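Local coordinates for protein alpha-ketoglutarate-dependent 2,4-dichlorophenoxyacetate dioxygenase (Bradyrhizobium diazoefficiens, PDB 5BKE) that probably acts as a 2-oxoglutarate-dependent dioxygenase of the TfdA family, and binds manganese and the 2-oxoglutarate analogue N-oxalylglycine, at residues C[162-172]-C[188-199]. Numbering follows the deposited sequence.
Sequences IEDLVCEHSLM and KQMFKPVLQRLV
Strands 166-169 and 194-197, the inner two of a four-stranded antiparallel sheet, run antiparallel, their N-to-C directions 142° apart, with Cys-167 facing Gln-196 and His-169 facing Val-194 as hydrogen-bonded pairs. On the face carrying Cys-167 and His-169, the Gln-196 CG methylene makes a CH-pi contact over the His-169 ring, 3.9 Å from its centroid, with the amide plane turned 84° from the ring; the amide itself bonds to Thr-288 and Ser-119. Cys-167 SG rests 3.8 Å from Leu-198 CD1, both against Leu-231 of helix 224-238. On the other face, Val-166 CG1 meets Leu-195 CB. Beyond the strands, Ser-170 OG stands anti to its own N (chi1 174°), where it donates to Phe-191 O at 2.7 Å and, as N-cap of helix 171-176, accepts from Met-172 N. With an alanine at Ser-170, Phe-191 O would probably lose its hydroxyl donor and Met-172 N its capping acceptor. Leu-171 CD1 lies 3.7 Å from Phe-191 CE1. At the far end, Arg-197, bent at chi2 and chi3, hydrogen-bonds from NH2 to Glu-163 O at 2.9 Å, the oxygen lying near the guanidinium plane, while its NE donates to a water that also bridges Glu-163 O, Leu-165 O and Val-199 N.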
# COMPACT_ATOMS: atom_id res chain seq x y z
N ILE C 162 11.33 -14.84 25.01
CA ILE C 162 10.48 -15.05 26.19
C ILE C 162 9.34 -16.08 26.03
O ILE C 162 8.79 -16.54 27.03
CB ILE C 162 9.94 -13.70 26.77
CG1 ILE C 162 8.97 -13.03 25.79
CG2 ILE C 162 11.11 -12.79 27.17
CD1 ILE C 162 8.24 -11.83 26.36
N GLU C 163 9.02 -16.44 24.79
CA GLU C 163 7.81 -17.22 24.46
C GLU C 163 7.53 -18.43 25.37
O GLU C 163 6.40 -18.59 25.84
CB GLU C 163 7.80 -17.61 22.96
CG GLU C 163 6.62 -18.47 22.48
CD GLU C 163 5.25 -17.78 22.57
OE1 GLU C 163 5.15 -16.56 22.31
OE2 GLU C 163 4.26 -18.48 22.89
N ASP C 164 8.54 -19.25 25.62
CA ASP C 164 8.36 -20.51 26.36
C ASP C 164 8.92 -20.48 27.78
O ASP C 164 8.91 -21.50 28.47
CB ASP C 164 8.93 -21.70 25.57
CG ASP C 164 8.23 -21.91 24.24
OD1 ASP C 164 7.03 -22.25 24.23
OD2 ASP C 164 8.87 -21.73 23.19
N LEU C 165 9.38 -19.31 28.22
CA LEU C 165 9.94 -19.17 29.57
C LEU C 165 8.90 -19.35 30.69
O LEU C 165 7.73 -18.98 30.56
CB LEU C 165 10.69 -17.84 29.70
CG LEU C 165 11.93 -17.64 28.81
CD1 LEU C 165 12.60 -16.30 29.13
CD2 LEU C 165 12.94 -18.78 28.92
N VAL C 166 9.36 -19.96 31.78
CA VAL C 166 8.52 -20.23 32.95
C VAL C 166 9.12 -19.54 34.18
O VAL C 166 10.34 -19.63 34.42
CB VAL C 166 8.33 -21.77 33.17
CG1 VAL C 166 7.57 -22.07 34.45
CG2 VAL C 166 7.59 -22.40 32.00
N CYS C 167 8.26 -18.86 34.95
CA CYS C 167 8.66 -18.20 36.20
C CYS C 167 8.18 -18.98 37.43
O CYS C 167 7.13 -19.61 37.41
CB CYS C 167 8.10 -16.78 36.27
SG CYS C 167 8.55 -15.68 34.90
N GLU C 168 8.97 -18.91 38.51
CA GLU C 168 8.58 -19.43 39.82
C GLU C 168 8.02 -18.30 40.68
O GLU C 168 8.73 -17.33 40.97
CB GLU C 168 9.77 -20.11 40.51
CG GLU C 168 10.31 -21.31 39.75
CD GLU C 168 11.26 -22.20 40.53
OE1 GLU C 168 11.34 -22.10 41.78
OE2 GLU C 168 11.92 -23.04 39.87
N HIS C 169 6.76 -18.43 41.06
CA HIS C 169 6.08 -17.41 41.86
C HIS C 169 5.90 -17.89 43.31
O HIS C 169 5.45 -19.02 43.55
CB HIS C 169 4.69 -17.11 41.32
CG HIS C 169 4.67 -16.42 39.99
ND1 HIS C 169 4.11 -15.17 39.81
CD2 HIS C 169 5.08 -16.83 38.76
CE1 HIS C 169 4.18 -14.84 38.53
NE2 HIS C 169 4.76 -15.83 37.87
N SER C 170 6.23 -17.01 44.25
CA SER C 170 6.03 -17.24 45.67
C SER C 170 5.90 -15.91 46.42
O SER C 170 6.61 -14.95 46.11
CB SER C 170 7.21 -18.02 46.26
OG SER C 170 7.09 -18.15 47.66
N LEU C 171 5.02 -15.89 47.42
CA LEU C 171 4.96 -14.77 48.38
C LEU C 171 6.30 -14.50 49.06
O LEU C 171 6.58 -13.36 49.44
CB LEU C 171 3.87 -14.98 49.43
CG LEU C 171 2.45 -14.61 48.98
CD1 LEU C 171 1.39 -15.33 49.81
CD2 LEU C 171 2.22 -13.11 49.00
N MET C 172 7.14 -15.52 49.17
CA MET C 172 8.49 -15.38 49.73
C MET C 172 9.43 -14.53 48.86
O MET C 172 10.36 -13.91 49.37
CB MET C 172 9.12 -16.75 50.00
CG MET C 172 8.35 -17.63 50.99
SD MET C 172 9.25 -19.11 51.53
CE MET C 172 9.11 -20.20 50.11
N LYS C 188 6.91 -21.77 54.92
CA LYS C 188 7.79 -22.25 53.84
C LYS C 188 7.14 -23.35 53.00
O LYS C 188 7.47 -23.52 51.82
CB LYS C 188 9.11 -22.76 54.41
CG LYS C 188 10.10 -21.66 54.76
CD LYS C 188 11.51 -22.20 54.96
CE LYS C 188 12.32 -22.19 53.67
NZ LYS C 188 13.75 -22.51 53.90
N GLN C 189 6.22 -24.09 53.61
CA GLN C 189 5.46 -25.12 52.93
C GLN C 189 4.19 -24.54 52.32
O GLN C 189 3.79 -24.93 51.22
CB GLN C 189 5.15 -26.30 53.87
CG GLN C 189 6.38 -27.05 54.40
CD GLN C 189 7.19 -27.74 53.30
OE1 GLN C 189 6.65 -28.49 52.48
NE2 GLN C 189 8.50 -27.49 53.29
N MET C 190 3.56 -23.60 53.03
CA MET C 190 2.36 -22.90 52.56
C MET C 190 2.65 -21.98 51.36
O MET C 190 1.79 -21.82 50.49
CB MET C 190 1.74 -22.07 53.69
CG MET C 190 0.23 -21.90 53.61
SD MET C 190 -0.42 -20.94 55.00
CE MET C 190 -0.56 -22.23 56.24
N PHE C 191 3.85 -21.40 51.34
CA PHE C 191 4.29 -20.48 50.27
C PHE C 191 5.28 -21.13 49.30
O PHE C 191 6.09 -20.44 48.68
CB PHE C 191 4.88 -19.18 50.84
CG PHE C 191 4.01 -18.46 51.84
CD1 PHE C 191 2.61 -18.42 51.69
CD2 PHE C 191 4.59 -17.78 52.91
CE1 PHE C 191 1.82 -17.75 52.62
CE2 PHE C 191 3.81 -17.10 53.83
CZ PHE C 191 2.42 -17.08 53.69
N LYS C 192 5.19 -22.45 49.16
CA LYS C 192 6.02 -23.21 48.23
C LYS C 192 5.81 -22.68 46.80
O LYS C 192 4.66 -22.58 46.36
CB LYS C 192 5.65 -24.70 48.34
CG LYS C 192 6.48 -25.66 47.52
CD LYS C 192 5.79 -27.02 47.51
CE LYS C 192 6.04 -27.78 46.21
NZ LYS C 192 7.40 -28.37 46.13
N PRO C 193 6.91 -22.33 46.08
CA PRO C 193 6.87 -21.75 44.73
C PRO C 193 6.07 -22.55 43.70
O PRO C 193 6.15 -23.78 43.69
CB PRO C 193 8.34 -21.69 44.33
CG PRO C 193 9.04 -21.51 45.63
CD PRO C 193 8.29 -22.37 46.60
N VAL C 194 5.29 -21.85 42.87
CA VAL C 194 4.55 -22.44 41.76
C VAL C 194 5.07 -21.92 40.41
O VAL C 194 5.69 -20.85 40.32
CB VAL C 194 3.01 -22.23 41.86
CG1 VAL C 194 2.46 -22.73 43.19
CG2 VAL C 194 2.61 -20.78 41.60
N LEU C 195 4.82 -22.71 39.36
CA LEU C 195 5.25 -22.38 38.01
C LEU C 195 4.15 -21.64 37.26
O LEU C 195 2.97 -21.98 37.41
CB LEU C 195 5.67 -23.64 37.23
CG LEU C 195 6.82 -24.52 37.77
CD1 LEU C 195 7.07 -25.71 36.85
CD2 LEU C 195 8.11 -23.75 38.01
N GLN C 196 4.53 -20.61 36.51
CA GLN C 196 3.63 -19.87 35.63
C GLN C 196 4.39 -19.48 34.38
O GLN C 196 5.57 -19.14 34.44
CB GLN C 196 3.07 -18.59 36.28
CG GLN C 196 2.42 -18.73 37.65
CD GLN C 196 0.97 -19.22 37.63
OE1 GLN C 196 0.39 -19.49 36.58
NE2 GLN C 196 0.38 -19.33 38.81
N ARG C 197 3.70 -19.53 33.24
CA ARG C 197 4.22 -18.99 31.97
C ARG C 197 4.50 -17.50 32.10
O ARG C 197 3.71 -16.77 32.72
CB ARG C 197 3.22 -19.21 30.84
CG ARG C 197 2.95 -20.66 30.45
CD ARG C 197 4.08 -21.25 29.61
NE ARG C 197 4.32 -20.54 28.36
CZ ARG C 197 3.65 -20.74 27.23
NH1 ARG C 197 2.67 -21.64 27.18
NH2 ARG C 197 3.94 -20.04 26.14
N LEU C 198 5.61 -17.05 31.51
CA LEU C 198 5.92 -15.63 31.39
C LEU C 198 5.01 -14.97 30.36
O LEU C 198 4.65 -13.80 30.50
CB LEU C 198 7.40 -15.43 31.00
CG LEU C 198 8.00 -14.02 30.90
CD1 LEU C 198 7.80 -13.20 32.17
CD2 LEU C 198 9.48 -14.08 30.54
N VAL C 199 4.62 -15.73 29.34
CA VAL C 199 3.73 -15.23 28.29
C VAL C 199 2.44 -16.04 28.32
O VAL C 199 2.45 -17.28 28.18
CB VAL C 199 4.39 -15.30 26.89
CG1 VAL C 199 3.44 -14.78 25.82
CG2 VAL C 199 5.69 -14.50 26.88
O HOH W 1 5.90 -18.34 28.52
O HOH W 2 4.51 -21.24 23.18
O HOH W 3 4.85 -15.59 34.95